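Long-range contacts in putative glucoamylase (Bacteroides caccae ATCC 43185, PDB 4QT9), which is a putative glucoamylase with an alpha/alpha toroid fold and probably hydrolyses glycosidic bonds in carbohydrates: residues H52-Y57 with P387-A392; G73-L78 with G408-L413; G182-Y187 with A225-D230; F200-Y205 with D230-N235; Y320-Y325 with E381-Y386. One frame throughout, in Å; residues are numbered along the deposited sequence. Where two conformers were deposited one is given.

Contact 1: H52-Y57 with P387-A392; sequences HVDGVY and PQRYLA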
# COMPACT_ATOMS: atom_id res chain seq x y z
N HIS A 52 -0.79 -17.65 7.49
CA HIS A 52 -0.07 -18.22 8.64
C HIS A 52 0.48 -19.58 8.27
O HIS A 52 -0.29 -20.51 8.02
CB HIS A 52 -0.98 -18.28 9.90
CG HIS A 52 -1.44 -16.93 10.40
ND1 HIS A 52 -2.28 -16.81 11.49
CD2 HIS A 52 -1.12 -15.68 9.96
CE1 HIS A 52 -2.43 -15.51 11.69
NE2 HIS A 52 -1.75 -14.79 10.80
N VAL A 53 1.83 -19.70 8.20
CA VAL A 53 2.51 -20.96 7.85
C VAL A 53 2.09 -22.09 8.83
O VAL A 53 1.96 -23.23 8.41
CB VAL A 53 4.06 -20.77 7.81
CG1 VAL A 53 4.79 -22.09 7.57
CG2 VAL A 53 4.47 -19.72 6.77
N ASP A 54 1.83 -21.73 10.11
CA ASP A 54 1.43 -22.65 11.19
C ASP A 54 0.02 -23.21 11.02
O ASP A 54 -0.30 -24.20 11.68
CB ASP A 54 1.57 -21.96 12.58
CG ASP A 54 0.97 -20.56 12.66
OD1 ASP A 54 1.59 -19.60 12.12
OD2 ASP A 54 -0.07 -20.40 13.34
N GLY A 55 -0.81 -22.58 10.17
CA GLY A 55 -2.19 -23.00 9.90
C GLY A 55 -3.19 -22.60 10.96
O GLY A 55 -4.36 -23.00 10.89
N VAL A 56 -2.76 -21.81 11.95
CA VAL A 56 -3.60 -21.37 13.07
C VAL A 56 -4.04 -19.92 12.84
O VAL A 56 -3.22 -19.00 12.81
CB VAL A 56 -2.92 -21.54 14.46
CG1 VAL A 56 -3.94 -21.42 15.59
CG2 VAL A 56 -2.17 -22.87 14.57
N TYR A 57 -5.36 -19.74 12.68
CA TYR A 57 -6.00 -18.46 12.42
C TYR A 57 -6.92 -18.09 13.61
O TYR A 57 -8.02 -18.63 13.72
CB TYR A 57 -6.77 -18.51 11.09
CG TYR A 57 -5.86 -18.58 9.88
CD1 TYR A 57 -5.33 -19.80 9.46
CD2 TYR A 57 -5.52 -17.43 9.16
CE1 TYR A 57 -4.46 -19.87 8.38
CE2 TYR A 57 -4.68 -17.50 8.05
CZ TYR A 57 -4.13 -18.73 7.67
OH TYR A 57 -3.29 -18.81 6.58
N PRO A 387 7.47 -14.93 14.34
CA PRO A 387 6.26 -15.54 13.77
C PRO A 387 6.40 -15.89 12.29
O PRO A 387 6.95 -15.13 11.50
CB PRO A 387 5.18 -14.46 13.98
CG PRO A 387 5.94 -13.18 14.05
CD PRO A 387 7.21 -13.54 14.77
N GLN A 388 5.90 -17.04 11.92
CA GLN A 388 5.95 -17.48 10.54
C GLN A 388 4.62 -17.07 9.91
O GLN A 388 3.78 -17.90 9.55
CB GLN A 388 6.25 -18.99 10.48
CG GLN A 388 7.54 -19.33 11.24
CD GLN A 388 8.12 -20.65 10.83
OE1 GLN A 388 7.41 -21.61 10.52
NE2 GLN A 388 9.45 -20.73 10.87
N ARG A 389 4.41 -15.72 9.86
CA ARG A 389 3.16 -15.11 9.40
C ARG A 389 3.42 -13.98 8.45
O ARG A 389 4.45 -13.30 8.52
CB ARG A 389 2.32 -14.62 10.60
CG ARG A 389 1.85 -15.79 11.50
CD ARG A 389 1.28 -15.37 12.83
NE ARG A 389 0.64 -16.52 13.48
CZ ARG A 389 -0.21 -16.45 14.49
NH1 ARG A 389 -0.53 -15.27 15.03
NH2 ARG A 389 -0.76 -17.55 14.98
N TYR A 390 2.49 -13.82 7.51
CA TYR A 390 2.48 -12.77 6.51
C TYR A 390 1.20 -11.99 6.51
O TYR A 390 0.16 -12.52 6.89
CB TYR A 390 2.63 -13.36 5.11
CG TYR A 390 3.88 -14.17 4.90
CD1 TYR A 390 5.10 -13.55 4.62
CD2 TYR A 390 3.85 -15.56 4.92
CE1 TYR A 390 6.25 -14.29 4.37
CE2 TYR A 390 4.99 -16.32 4.68
CZ TYR A 390 6.19 -15.67 4.39
OH TYR A 390 7.32 -16.39 4.10
N LEU A 391 1.28 -10.72 6.03
CA LEU A 391 0.14 -9.84 5.77
C LEU A 391 0.28 -9.31 4.37
O LEU A 391 1.37 -8.82 4.03
CB LEU A 391 0.05 -8.66 6.77
CG LEU A 391 -0.23 -8.98 8.22
CD1 LEU A 391 -0.04 -7.74 9.06
CD2 LEU A 391 -1.65 -9.53 8.40
N ALA A 392 -0.79 -9.38 3.57
CA ALA A 392 -0.82 -8.85 2.20
C ALA A 392 -0.30 -7.41 2.12
O ALA A 392 0.51 -7.12 1.24
CB ALA A 392 -2.25 -8.91 1.63
O HOH W 1 4.17 -18.69 13.95
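The guanidinium of Arg-389 lies flat on the imidazole of His-52, planes 6° apart and centres 4.0 Å from each other, with Arg-389 NE over the middle of the ring. Tyr-57 takes the other face of the imidazole, offset toward its rim. At the ring edge His-52 ND1 gives a straight, in-plane bond of 2.7 Å to Val-56 O, which fixes the rotation of the ring; His-52 NE2 bonds to Tyr-320 OH. Asp-54 comes in at the edge of the guanidinium, where Arg-389 NH2 and Asp-54 OD2 form a salt bridge, its hydrogen bond long and weak at 3.4 Å. The backbones pair antiparallel at His-52 and Arg-389, a non-hydrogen-bonded pair, and next to it Val-53 N donates to Gln-388 O at 3.0 Å. A water links Asp-54 OD1 to Gln-388 N. The flat stack would probably be easiest with an uncharged imidazole, while Asp-54 probably offsets part of the arginine's charge.

Contact 2: G73-L78 with G408-L413; sequences GIMAIL and GLLWKL
Leu-410 pushes its branch CD1 against the helix 73-78, where it meets Met-75 and Leu-78, and these three residues have most of the buried surface. Met-75, a selenomethionine in this crystal, offers its stem and its tip: CB lies 3.8 Å from Leu-410 CD1, and the chain bends at its last torsion (chi3 126°) to bring CE within 4.0 Å of Leu-410 CB. Leu-410 is thus touched at its root and at one end by the same side chain. Leu-78 comes from the next turn. It slides past Leu-410 in the opposite direction, Leu-78 CD2 to Leu-410 CD1 4.0 Å, and meets Leu-413 tip to tip, Leu-78 CD2 to Leu-413 CD1 3.7 Å. Everything here is apolar packing. The axes of the two short helical segments are 11.0 Å apart at closest approach and their directions differ by 108°; the long leucine and selenomethionine side chains bridge the gap between them. Helix 392-406 packs on both partners, with Val-400 against Met-75 and Leu-410, while helices 88-104 and 135-152 flank Leu-78 through Met-95, Val-148 and Tyr-151. The contact is therefore part of the buried helix packing of the toroid.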
# COMPACT_ATOMS: atom_id res chain seq x y z
N GLY A 73 -1.13 -6.49 -4.39
CA GLY A 73 -0.97 -7.86 -4.90
C GLY A 73 -1.09 -8.00 -6.40
O GLY A 73 -0.32 -8.74 -7.02
N ILE A 74 -2.06 -7.29 -6.98
CA ILE A 74 -2.30 -7.23 -8.42
C ILE A 74 -1.02 -6.64 -9.12
O ILE A 74 -0.59 -7.18 -10.14
CB ILE A 74 -3.59 -6.37 -8.59
CG1 ILE A 74 -4.85 -7.24 -8.61
CG2 ILE A 74 -3.55 -5.39 -9.74
CD1 ILE A 74 -6.16 -6.45 -8.21
N MSE A 75 -0.40 -5.58 -8.51
CA MSE A 75 0.83 -4.92 -8.99
C MSE A 75 2.00 -5.87 -8.83
O MSE A 75 2.88 -5.92 -9.69
CB MSE A 75 1.09 -3.62 -8.21
CG MSE A 75 0.12 -2.53 -8.55
SE MSE A 75 0.41 -0.98 -7.40
CE MSE A 75 0.63 0.40 -8.82
N ALA A 76 2.00 -6.64 -7.76
CA ALA A 76 3.02 -7.67 -7.52
C ALA A 76 2.90 -8.78 -8.60
O ALA A 76 3.92 -9.23 -9.13
CB ALA A 76 2.87 -8.24 -6.11
N ILE A 77 1.67 -9.16 -8.98
CA ILE A 77 1.44 -10.19 -10.01
C ILE A 77 1.89 -9.64 -11.39
O ILE A 77 2.55 -10.36 -12.15
CB ILE A 77 -0.03 -10.65 -9.97
CG1 ILE A 77 -0.29 -11.50 -8.70
CG2 ILE A 77 -0.39 -11.45 -11.24
CD1 ILE A 77 -1.81 -11.82 -8.36
N LEU A 78 1.58 -8.35 -11.67
CA LEU A 78 1.95 -7.63 -12.91
C LEU A 78 3.48 -7.63 -13.12
O LEU A 78 3.96 -7.95 -14.20
CB LEU A 78 1.40 -6.20 -12.84
CG LEU A 78 1.06 -5.47 -14.13
CD1 LEU A 78 -0.01 -6.18 -14.93
CD2 LEU A 78 0.52 -4.12 -13.80
N GLY A 408 11.21 0.74 -12.73
CA GLY A 408 10.18 1.77 -12.67
C GLY A 408 8.87 1.33 -13.31
O GLY A 408 8.04 2.18 -13.63
N LEU A 409 8.66 0.02 -13.46
CA LEU A 409 7.49 -0.55 -14.15
C LEU A 409 6.13 -0.06 -13.61
O LEU A 409 5.33 0.41 -14.41
CB LEU A 409 7.51 -2.09 -14.14
CG LEU A 409 6.30 -2.77 -14.82
CD1 LEU A 409 6.29 -2.52 -16.32
CD2 LEU A 409 6.25 -4.25 -14.50
N LEU A 410 5.86 -0.17 -12.29
CA LEU A 410 4.53 0.22 -11.81
C LEU A 410 4.33 1.72 -11.90
O LEU A 410 3.22 2.16 -12.27
CB LEU A 410 4.23 -0.31 -10.40
CG LEU A 410 4.07 -1.82 -10.25
CD1 LEU A 410 3.05 -2.41 -11.26
CD2 LEU A 410 5.41 -2.56 -10.29
N TRP A 411 5.40 2.52 -11.68
CA TRP A 411 5.29 3.97 -11.86
C TRP A 411 5.01 4.32 -13.34
O TRP A 411 4.17 5.18 -13.59
CB TRP A 411 6.54 4.69 -11.41
CG TRP A 411 6.88 4.61 -9.96
CD1 TRP A 411 6.02 4.61 -8.90
CD2 TRP A 411 8.20 4.75 -9.40
NE1 TRP A 411 6.72 4.60 -7.72
CE2 TRP A 411 8.06 4.70 -7.99
CE3 TRP A 411 9.48 4.87 -9.95
CZ2 TRP A 411 9.16 4.79 -7.13
CZ3 TRP A 411 10.56 5.00 -9.10
CH2 TRP A 411 10.40 4.94 -7.71
N LYS A 412 5.73 3.69 -14.30
CA LYS A 412 5.53 4.00 -15.74
C LYS A 412 4.08 3.72 -16.14
O LYS A 412 3.47 4.55 -16.78
CB LYS A 412 6.47 3.18 -16.65
CG LYS A 412 7.97 3.29 -16.36
CD LYS A 412 8.73 4.20 -17.32
CE LYS A 412 10.19 3.80 -17.44
NZ LYS A 412 10.98 4.15 -16.23
N LEU A 413 3.53 2.55 -15.74
CA LEU A 413 2.19 2.15 -16.11
C LEU A 413 1.12 3.09 -15.52
O LEU A 413 0.36 3.69 -16.30
CB LEU A 413 1.93 0.69 -15.69
CG LEU A 413 2.75 -0.37 -16.41
CD1 LEU A 413 2.60 -1.70 -15.72
CD2 LEU A 413 2.39 -0.47 -17.88

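Contact 3: G182-Y187 with A225-D230; sequences GQNVLY and AAVYHD
Asn-184 and Asp-230 both turn CG anti to their own carbonyl carbon (chi1 -70° and -59°), and the two side chains run side by side, pointing the same way. Their flat ends are nearly perpendicular, the amide and carboxylate planes standing 86° apart, with Asn-184 ND2 3.4 Å from Asp-230 OD2. A water accepts weakly from that ND2 and donates to Asp-230 OD2 at 2.9 Å. A second water donates to Asn-184 O at 2.8 Å and, weakly, to Asp-230 O. Asn-184 OD1 sits 3.7 Å from Ala-226 CB and 3.9 Å from Val-227 CG2, and also takes a weak hydrogen bond from Arg-179. Val-227 carries the rest of the contact with its two branches. CG2 lies against the asparagine, while CG1, anti to the backbone N, reaches Leu-186 CG at 3.8 Å, those two side chains crossing at about a right angle. The loop 182-187 is thus laid across the helix 225-232, and helix 209-217 closes the apolar end, with Tyr-212 touching Val-185 and Val-227, and Ala-215 touching Leu-186.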
# COMPACT_ATOMS: atom_id res chain seq x y z
N GLY A 182 -21.79 16.83 -0.59
CA GLY A 182 -21.09 17.99 -1.15
C GLY A 182 -20.11 18.75 -0.27
O GLY A 182 -19.78 19.90 -0.57
N GLN A 183 -19.58 18.13 0.78
CA GLN A 183 -18.59 18.82 1.61
C GLN A 183 -17.26 18.84 0.85
O GLN A 183 -17.11 18.08 -0.11
CB GLN A 183 -18.46 18.11 2.99
CG GLN A 183 -19.77 18.09 3.79
CD GLN A 183 -19.61 17.52 5.17
OE1 GLN A 183 -18.53 17.51 5.73
NE2 GLN A 183 -20.69 17.02 5.76
N ASN A 184 -16.32 19.71 1.22
CA ASN A 184 -15.02 19.77 0.53
C ASN A 184 -13.98 18.95 1.28
O ASN A 184 -12.96 19.45 1.76
CB ASN A 184 -14.57 21.22 0.32
CG ASN A 184 -15.44 21.90 -0.70
OD1 ASN A 184 -15.75 21.35 -1.77
ND2 ASN A 184 -15.90 23.08 -0.38
N VAL A 185 -14.26 17.65 1.37
CA VAL A 185 -13.45 16.64 2.08
C VAL A 185 -14.00 15.27 1.69
O VAL A 185 -15.18 15.18 1.30
CB VAL A 185 -13.49 16.87 3.62
CG1 VAL A 185 -14.90 16.63 4.19
CG2 VAL A 185 -12.44 16.04 4.36
N LEU A 186 -13.18 14.23 1.81
CA LEU A 186 -13.63 12.86 1.57
C LEU A 186 -13.70 12.12 2.89
O LEU A 186 -12.76 12.19 3.68
CB LEU A 186 -12.68 12.12 0.61
CG LEU A 186 -12.66 12.63 -0.83
CD1 LEU A 186 -11.45 12.08 -1.57
CD2 LEU A 186 -13.97 12.27 -1.54
N TYR A 187 -14.80 11.40 3.13
CA TYR A 187 -14.97 10.57 4.32
C TYR A 187 -14.44 9.16 4.03
O TYR A 187 -14.56 8.67 2.90
CB TYR A 187 -16.43 10.53 4.76
CG TYR A 187 -16.85 11.79 5.49
CD1 TYR A 187 -17.19 12.94 4.78
CD2 TYR A 187 -16.92 11.82 6.88
CE1 TYR A 187 -17.56 14.11 5.44
CE2 TYR A 187 -17.28 12.99 7.55
CZ TYR A 187 -17.62 14.13 6.83
OH TYR A 187 -18.00 15.27 7.49
N ALA A 225 -11.54 20.43 -7.16
CA ALA A 225 -10.21 20.61 -6.57
C ALA A 225 -10.30 21.09 -5.13
O ALA A 225 -9.42 20.75 -4.34
CB ALA A 225 -9.38 21.58 -7.39
N ALA A 226 -11.38 21.82 -4.78
CA ALA A 226 -11.61 22.33 -3.41
C ALA A 226 -11.60 21.20 -2.38
O ALA A 226 -11.17 21.40 -1.24
CB ALA A 226 -12.92 23.10 -3.35
N VAL A 227 -12.03 20.00 -2.78
CA VAL A 227 -12.05 18.81 -1.91
C VAL A 227 -10.61 18.50 -1.45
O VAL A 227 -10.42 18.24 -0.27
CB VAL A 227 -12.74 17.61 -2.60
CG1 VAL A 227 -12.54 16.31 -1.81
CG2 VAL A 227 -14.22 17.89 -2.80
N TYR A 228 -9.61 18.61 -2.36
CA TYR A 228 -8.19 18.40 -2.02
C TYR A 228 -7.61 19.58 -1.21
O TYR A 228 -6.94 19.34 -0.23
CB TYR A 228 -7.36 18.20 -3.30
CG TYR A 228 -5.86 18.09 -3.08
CD1 TYR A 228 -5.29 16.90 -2.65
CD2 TYR A 228 -5.02 19.15 -3.37
CE1 TYR A 228 -3.92 16.78 -2.46
CE2 TYR A 228 -3.64 19.05 -3.18
CZ TYR A 228 -3.10 17.87 -2.70
OH TYR A 228 -1.74 17.77 -2.48
N HIS A 229 -7.85 20.84 -1.62
CA HIS A 229 -7.29 22.03 -0.98
C HIS A 229 -7.92 22.33 0.39
O HIS A 229 -7.18 22.66 1.33
CB HIS A 229 -7.40 23.23 -1.92
CG HIS A 229 -6.46 23.12 -3.08
ND1 HIS A 229 -5.08 23.16 -2.89
CD2 HIS A 229 -6.71 22.87 -4.38
CE1 HIS A 229 -4.55 22.95 -4.09
NE2 HIS A 229 -5.49 22.79 -5.01
N ASP A 230 -9.26 22.18 0.53
CA ASP A 230 -9.95 22.42 1.82
C ASP A 230 -9.91 21.20 2.75
O ASP A 230 -9.85 21.38 3.96
CB ASP A 230 -11.44 22.82 1.62
CG ASP A 230 -11.74 24.08 0.80
OD1 ASP A 230 -10.78 24.72 0.30
OD2 ASP A 230 -12.94 24.42 0.66
O HOH W 2 -13.28 20.72 4.23
O HOH W 3 -14.98 24.11 2.64

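Contact 4: F200-Y205 with D230-N235; sequences FPIHGY and DGWAQN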
# COMPACT_ATOMS: atom_id res chain seq x y z
N PHE A 200 -15.30 9.88 9.76
CA PHE A 200 -13.87 10.11 9.67
C PHE A 200 -13.53 10.92 8.40
O PHE A 200 -13.19 10.30 7.38
CB PHE A 200 -13.10 8.77 9.70
CG PHE A 200 -11.64 8.86 10.08
CD1 PHE A 200 -10.77 9.70 9.38
CD2 PHE A 200 -11.12 8.08 11.09
CE1 PHE A 200 -9.42 9.78 9.73
CE2 PHE A 200 -9.77 8.15 11.44
CZ PHE A 200 -8.93 9.00 10.74
N PRO A 201 -13.58 12.28 8.42
CA PRO A 201 -13.14 13.05 7.22
C PRO A 201 -11.60 12.96 7.13
O PRO A 201 -10.96 13.08 8.16
CB PRO A 201 -13.67 14.45 7.48
CG PRO A 201 -13.82 14.54 8.97
CD PRO A 201 -13.91 13.16 9.55
N ILE A 202 -11.01 12.70 5.95
CA ILE A 202 -9.56 12.49 5.88
C ILE A 202 -8.76 13.77 5.61
O ILE A 202 -8.87 14.41 4.55
CB ILE A 202 -9.20 11.35 4.88
CG1 ILE A 202 -9.76 10.02 5.38
CG2 ILE A 202 -7.69 11.25 4.63
CD1 ILE A 202 -10.23 9.10 4.30
N HIS A 203 -7.90 14.11 6.59
CA HIS A 203 -7.03 15.27 6.51
C HIS A 203 -5.58 14.78 6.43
O HIS A 203 -5.24 13.80 7.09
CB HIS A 203 -7.24 16.21 7.72
CG HIS A 203 -8.66 16.65 7.92
ND1 HIS A 203 -9.34 17.39 6.96
CD2 HIS A 203 -9.49 16.46 8.98
CE1 HIS A 203 -10.54 17.62 7.46
NE2 HIS A 203 -10.67 17.08 8.68
N GLY A 204 -4.73 15.45 5.64
CA GLY A 204 -3.34 15.02 5.55
C GLY A 204 -2.45 15.55 6.66
O GLY A 204 -2.87 16.43 7.40
N TYR A 205 -1.20 15.06 6.79
CA TYR A 205 -0.64 14.01 5.94
C TYR A 205 -0.78 12.66 6.65
O TYR A 205 -0.56 12.56 7.85
CB TYR A 205 0.86 14.28 5.58
CG TYR A 205 1.41 13.24 4.62
CD1 TYR A 205 1.22 13.36 3.25
CD2 TYR A 205 2.05 12.10 5.09
CE1 TYR A 205 1.65 12.37 2.37
CE2 TYR A 205 2.48 11.10 4.22
CZ TYR A 205 2.26 11.23 2.86
OH TYR A 205 2.71 10.24 2.01
N ASP A 230 -9.26 22.18 0.53
CA ASP A 230 -9.95 22.42 1.82
C ASP A 230 -9.91 21.20 2.75
O ASP A 230 -9.85 21.38 3.96
CB ASP A 230 -11.44 22.82 1.62
CG ASP A 230 -11.74 24.08 0.80
OD1 ASP A 230 -10.78 24.72 0.30
OD2 ASP A 230 -12.94 24.42 0.66
N GLY A 231 -10.04 19.98 2.19
CA GLY A 231 -10.08 18.73 2.96
C GLY A 231 -8.75 18.08 3.25
O GLY A 231 -8.37 17.94 4.42
N TRP A 232 -8.04 17.63 2.20
CA TRP A 232 -6.74 17.00 2.45
C TRP A 232 -5.68 17.97 3.04
O TRP A 232 -5.02 17.65 4.03
CB TRP A 232 -6.17 16.38 1.18
CG TRP A 232 -4.76 15.85 1.32
CD1 TRP A 232 -3.61 16.45 0.88
CD2 TRP A 232 -4.36 14.61 1.92
NE1 TRP A 232 -2.53 15.63 1.11
CE2 TRP A 232 -2.96 14.50 1.78
CE3 TRP A 232 -5.05 13.58 2.60
CZ2 TRP A 232 -2.22 13.41 2.29
CZ3 TRP A 232 -4.32 12.50 3.11
CH2 TRP A 232 -2.93 12.40 2.92
N ALA A 233 -5.50 19.13 2.39
CA ALA A 233 -4.49 20.11 2.75
C ALA A 233 -4.94 21.10 3.83
O ALA A 233 -4.08 21.78 4.41
CB ALA A 233 -4.06 20.86 1.52
N GLN A 234 -6.26 21.17 4.11
CA GLN A 234 -6.87 22.13 5.05
C GLN A 234 -6.27 23.55 4.85
O GLN A 234 -5.78 24.18 5.80
CB GLN A 234 -6.76 21.65 6.50
CG GLN A 234 -7.65 20.46 6.78
CD GLN A 234 -7.58 20.10 8.24
OE1 GLN A 234 -6.54 19.68 8.74
NE2 GLN A 234 -8.66 20.31 8.98
N ASN A 235 -6.23 23.98 3.57
CA ASN A 235 -5.79 25.28 3.05
C ASN A 235 -4.36 25.65 3.48
O ASN A 235 -4.09 26.82 3.77
CB ASN A 235 -6.79 26.37 3.46
CG ASN A 235 -8.19 26.04 2.98
OD1 ASN A 235 -8.47 26.03 1.78
ND2 ASN A 235 -9.05 25.62 3.90
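His-203 and Gly-204 run past the helix at Trp-232, their backbones tied by a 2.7 Å bond from Gly-204 N to Trp-232 O. Nearby, His-203 ND1 donates to Gly-231 O at 2.8 Å in the ring plane, nearly straight at 171°. The amide of Gln-234 stacks on one face of that imidazole, planes 13° apart, NE2 over the ring centre; Arg-252 holds its OE1. An alanine in place of His-203 would probably leave Gly-231 O without this donor and the Gln-234 amide without the ring it lies on. Gly-204 CA sits over the six-membered ring of Trp-232, a CH-pi contact of 3.5 Å, so close that a side chain would clash with the indole. Ile-202 CG2 and Tyr-205 CD1 meet the indole at its edge, the latter 3.6 Å from Trp-232 CZ2; the peptide between Gly-204 and Tyr-205 is cis. This is a loop packed on the last part of helix 225-232, where the carbonyls of Gly-231 and Trp-232 take donors from the loop.

Contact 5: Y320-Y325 with E381-Y386; sequences YSVDGY and ETDNWY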
# COMPACT_ATOMS: atom_id res chain seq x y z
N TYR A 320 2.12 -7.01 12.76
CA TYR A 320 2.00 -7.88 13.92
C TYR A 320 3.00 -7.46 14.94
O TYR A 320 4.09 -6.97 14.59
CB TYR A 320 2.25 -9.35 13.53
CG TYR A 320 1.09 -10.02 12.83
CD1 TYR A 320 -0.20 -9.96 13.37
CD2 TYR A 320 1.29 -10.79 11.69
CE1 TYR A 320 -1.27 -10.61 12.75
CE2 TYR A 320 0.23 -11.48 11.08
CZ TYR A 320 -1.05 -11.39 11.62
OH TYR A 320 -2.08 -12.08 11.05
N SER A 321 2.65 -7.61 16.21
CA SER A 321 3.55 -7.25 17.30
C SER A 321 3.56 -8.37 18.32
O SER A 321 2.69 -9.25 18.25
CB SER A 321 3.14 -5.92 17.92
OG SER A 321 4.16 -5.40 18.76
N VAL A 322 4.53 -8.35 19.26
CA VAL A 322 4.69 -9.36 20.32
C VAL A 322 3.33 -9.61 21.02
O VAL A 322 2.95 -10.77 21.18
CB VAL A 322 5.80 -8.99 21.34
CG1 VAL A 322 6.09 -10.16 22.27
CG2 VAL A 322 7.08 -8.55 20.63
N ASP A 323 2.60 -8.56 21.39
CA ASP A 323 1.31 -8.70 22.07
C ASP A 323 0.08 -8.54 21.14
O ASP A 323 -1.01 -8.24 21.63
CB ASP A 323 1.21 -7.73 23.26
CG ASP A 323 2.09 -8.11 24.45
OD1 ASP A 323 2.37 -9.33 24.63
OD2 ASP A 323 2.48 -7.19 25.21
N GLY A 324 0.25 -8.78 19.83
CA GLY A 324 -0.84 -8.70 18.86
C GLY A 324 -0.55 -8.01 17.54
O GLY A 324 -0.05 -8.63 16.59
N TYR A 325 -0.97 -6.77 17.44
CA TYR A 325 -0.81 -5.90 16.26
C TYR A 325 -0.62 -4.50 16.77
O TYR A 325 -1.30 -4.11 17.71
CB TYR A 325 -2.03 -5.98 15.30
CG TYR A 325 -1.82 -5.22 14.01
CD1 TYR A 325 -2.10 -3.85 13.93
CD2 TYR A 325 -1.32 -5.86 12.88
CE1 TYR A 325 -1.87 -3.14 12.74
CE2 TYR A 325 -1.13 -5.16 11.68
CZ TYR A 325 -1.39 -3.80 11.62
OH TYR A 325 -1.19 -3.12 10.44
N GLU A 381 14.07 -9.51 18.07
CA GLU A 381 15.30 -10.21 18.52
C GLU A 381 15.38 -10.26 20.07
O GLU A 381 15.89 -11.23 20.64
CB GLU A 381 16.58 -9.58 17.93
CG GLU A 381 16.72 -9.79 16.43
CD GLU A 381 18.05 -9.39 15.82
OE1 GLU A 381 19.09 -9.97 16.20
OE2 GLU A 381 18.05 -8.53 14.91
N THR A 382 14.86 -9.20 20.74
CA THR A 382 14.83 -9.07 22.21
C THR A 382 13.94 -10.15 22.84
O THR A 382 14.37 -10.79 23.80
CB THR A 382 14.33 -7.67 22.60
OG1 THR A 382 15.20 -6.68 22.05
CG2 THR A 382 14.24 -7.48 24.10
N ASP A 383 12.70 -10.32 22.33
CA ASP A 383 11.71 -11.27 22.84
C ASP A 383 11.86 -12.67 22.24
O ASP A 383 11.18 -13.60 22.71
CB ASP A 383 10.28 -10.74 22.60
CG ASP A 383 9.87 -9.60 23.55
OD1 ASP A 383 9.76 -9.84 24.77
OD2 ASP A 383 9.61 -8.48 23.06
N ASN A 384 12.77 -12.85 21.25
CA ASN A 384 12.99 -14.10 20.51
C ASN A 384 11.66 -14.58 19.89
O ASN A 384 11.27 -15.75 19.96
CB ASN A 384 13.68 -15.19 21.38
CG ASN A 384 15.06 -14.74 21.77
OD1 ASN A 384 15.33 -14.40 22.93
ND2 ASN A 384 15.90 -14.53 20.76
N TRP A 385 10.94 -13.60 19.31
CA TRP A 385 9.64 -13.76 18.72
C TRP A 385 9.80 -13.71 17.19
O TRP A 385 10.10 -12.66 16.65
CB TRP A 385 8.72 -12.65 19.27
CG TRP A 385 7.35 -12.60 18.66
CD1 TRP A 385 6.32 -13.46 18.87
CD2 TRP A 385 6.86 -11.60 17.75
NE1 TRP A 385 5.21 -13.06 18.15
CE2 TRP A 385 5.52 -11.91 17.47
CE3 TRP A 385 7.44 -10.45 17.16
CZ2 TRP A 385 4.74 -11.14 16.58
CZ3 TRP A 385 6.67 -9.69 16.30
CH2 TRP A 385 5.34 -10.04 16.00
N TYR A 386 9.69 -14.86 16.52
CA TYR A 386 9.86 -14.99 15.06
C TYR A 386 8.61 -15.66 14.42
O TYR A 386 8.68 -16.81 13.99
CB TYR A 386 11.15 -15.76 14.73
CG TYR A 386 12.40 -15.07 15.25
CD1 TYR A 386 13.01 -14.06 14.51
CD2 TYR A 386 13.01 -15.47 16.44
CE1 TYR A 386 14.15 -13.40 14.99
CE2 TYR A 386 14.16 -14.83 16.92
CZ TYR A 386 14.73 -13.80 16.18
OH TYR A 386 15.88 -13.18 16.60
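Trp-385 lays one face of its indole on the turn at Ser-321 and Val-322. Val-322 CA stands over the six-membered ring, 4.0 Å from its centroid and 13° off the normal, a CH-pi contact, and the peptide from Ser-321 C to Val-322 N lies over the same face. At the rim, Tyr-320 O is close to the ring plane, 3.6 Å from Trp-385 CH2, and Tyr-320 CB touches that carbon at 4.0 Å. Val-322 slides its side chain past the indole in the opposite direction, CG2 reaching Trp-385 CE3 at 4.0 Å; CG2 also lies 3.5 Å from Asp-383 OD2. Trp-385 CG is anti to the backbone N (chi1 175°), which starts the side chain off toward the hairpin. An alanine at Trp-385 would probably uncover the backbone of Ser-321 and Val-322 and open a gap beside Tyr-320 CB. Farther out, the turn is held by paired backbone bonds between Ser-321 and Gly-324, and Ser-321 OG bonds to His-328. Tyr-320 OH is bound by His-52 and Arg-50, while Tyr-320 N bonds to Asp-377. Just before the other segment, Ser-380 OG accepts from Asp-383 N, and Asn-384 and Trp-385 face Ser-380 in a G1 beta bulge. The arrangement is a beta hairpin, strands 318-321 and 324-327 joined by a type I turn, with a tryptophan from a distant loop lying across its end.

How the contacts relate
The five contacts fall into two groups with contact 2 apart from both. Contacts 1 and 5 touch, their centres 13 Å apart: His-52 NE2 and Tyr-320 OH are 2.7 Å from each other, a probable hydrogen bond, and Leu-391 packs on Tyr-320 and Tyr-325. Contacts 3 and 4, centres 8 Å apart, share Asp-230 and helix 225-232, and Leu-186 O with Ile-202 N (2.9 Å) joins their loops. Contacts 1 and 3 lie on opposite sides of the chain's centre, their centres 39 Å apart. Contact 2 is nearer the middle, about 6 Å from contact 1 and 12 Å from contact 4 at nearest atoms. Contacts 3, 4 and 5 are all nested within the loops that contacts 1 and 2 close.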